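Local coordinates for protein ornithine carbamoyltransferase (Gloeobacter violaceus, PDB 3GD5) that probably catalyses the reversible transfer of the carbamoyl group from carbamoyl phosphate to ornithine, giving citrulline in arginine biosynthesis, at residues 16-19 / 20-23. Sequence-based numbering, arbitrary orientation.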
loop_
_atom_site.group_PDB
_atom_site.type_symbol
_atom_site.label_atom_id
_atom_site.label_comp_id
_atom_site.label_asym_id
_atom_site.label_seq_id
_atom_site.Cartn_x
_atom_site.Cartn_y
_atom_site.Cartn_z
ATOM N N LEU A 16 -4.456 7.379 35.532
ATOM C CA LEU A 16 -4.307 8.791 35.194
ATOM C C LEU A 16 -4.799 8.888 33.763
ATOM O O LEU A 16 -4.001 8.909 32.828
ATOM C CB LEU A 16 -2.848 9.265 35.265
ATOM C CG LEU A 16 -2.669 10.694 34.723
ATOM C CD1 LEU A 16 -3.583 11.653 35.486
ATOM C CD2 LEU A 16 -1.225 11.136 34.839
ATOM N N LEU A 17 -6.119 8.918 33.614
ATOM C CA LEU A 17 -6.794 8.993 32.319
ATOM C C LEU A 17 -7.068 10.431 31.926
ATOM O O LEU A 17 -7.040 10.785 30.748
ATOM C CB LEU A 17 -8.130 8.257 32.393
ATOM C CG LEU A 17 -8.127 6.742 32.214
ATOM C CD1 LEU A 17 -6.900 6.145 32.865
ATOM C CD2 LEU A 17 -9.411 6.164 32.779
ATOM N N SER A 18 -7.349 11.240 32.940
ATOM C CA SER A 18 -7.665 12.649 32.786
ATOM C C SER A 18 -6.927 13.393 33.878
ATOM O O SER A 18 -6.688 12.842 34.953
ATOM C CB SER A 18 -9.174 12.850 32.952
ATOM O OG SER A 18 -9.487 14.187 33.287
ATOM N N LEU A 19 -6.545 14.637 33.612
ATOM C CA LEU A 19 -5.843 15.398 34.632
ATOM C C LEU A 19 -6.788 15.554 35.828
ATOM O O LEU A 19 -6.350 15.752 36.959
ATOM C CB LEU A 19 -5.435 16.773 34.102
ATOM C CG LEU A 19 -4.299 17.439 34.892
ATOM C CD1 LEU A 19 -3.035 16.578 34.831
ATOM C CD2 LEU A 19 -4.005 18.798 34.310
ATOM N N ASP A 20 -8.086 15.442 35.570
ATOM C CA ASP A 20 -9.082 15.575 36.621
ATOM C C ASP A 20 -9.166 14.334 37.511
ATOM O O ASP A 20 -10.083 14.208 38.323
ATOM C CB ASP A 20 -10.453 15.875 36.015
ATOM C CG ASP A 20 -11.384 16.566 37.001
ATOM O OD1 ASP A 20 -10.883 17.294 37.885
ATOM O OD2 ASP A 20 -12.615 16.397 36.881
ATOM N N ASP A 21 -8.215 13.419 37.352
ATOM C CA ASP A 21 -8.180 12.213 38.173
ATOM C C ASP A 21 -7.348 12.543 39.394
ATOM O O ASP A 21 -7.233 11.751 40.323
ATOM C CB ASP A 21 -7.531 11.043 37.421
ATOM C CG ASP A 21 -8.428 10.476 36.343
ATOM O OD1 ASP A 21 -9.600 10.898 36.265
ATOM O OD2 ASP A 21 -7.965 9.603 35.581
ATOM N N LEU A 22 -6.754 13.727 39.366
ATOM C CA LEU A 22 -5.926 14.203 40.461
ATOM C C LEU A 22 -6.589 15.442 41.010
ATOM O O LEU A 22 -6.885 16.362 40.252
ATOM C CB LEU A 22 -4.539 14.601 39.955
ATOM C CG LEU A 22 -3.640 13.594 39.235
ATOM C CD1 LEU A 22 -2.611 14.353 38.414
ATOM C CD2 LEU A 22 -2.967 12.672 40.238
ATOM N N ASP A 23 -6.850 15.475 42.312
ATOM C CA ASP A 23 -7.429 16.677 42.892
ATOM C C ASP A 23 -6.239 17.619 43.086
ATOM O O ASP A 23 -5.105 17.259 42.756
ATOM C CB ASP A 23 -8.132 16.383 44.231
ATOM C CG ASP A 23 -7.235 15.687 45.246
ATOM O OD1 ASP A 23 -6.064 16.092 45.417
ATOM O OD2 ASP A 23 -7.717 14.733 45.893
#
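S18 O and D21 N, 2.9 Å apart, and L19 O and L22 N, 3.2 Å apart, form two successive i to i+3 backbone hydrogen bonds that wind residues 18-22 into a short 3-10 turn ahead of helix 24-39. The carboxylate of D21 folds back over the start of this turn, where its OD2 accepts two consecutive backbone N-H groups. L17 N meets OD2 on the anti side at 2.8 Å, 28° out of the carboxylate plane; S18 N, at 3.2 Å, comes from the same face but much higher, 73° out of plane. With CG beside its own backbone N (chi1 -73°), D21 extends back toward L17. OD1 makes a long, weak ion pair with R13. S18 puts OG beside its carbonyl carbon, from where it hydrogen-bonds E136, whose other carboxylate oxygen takes L19 N, and touches D20 CB at 3.4 Å. The turn lies within the carbamoyl phosphate-binding domain of the carbamoyltransferase fold: L16 pairs through its backbone with V128 and N130 at strand 128-130, the outermost of its parallel sheet within this chain, and the D23 side chain caps Q26 N at the start of helix 24-39. Beneath the polar turn the leucines meet by single methyls. L22 CD1 touches L16 CD1 at 4.1 Å, the two side chains crossing at a slant, and L19 CD1 at 4.2 Å. L16 continues onto V307 and L311 of helix 293-312, while L19 packs on V141, V142 and P138, the last a carbamoyl phosphate-binding residue by similarity. D20 points its carboxylate away from the turn, splitting its oxygens between salt bridges to K179 and R201.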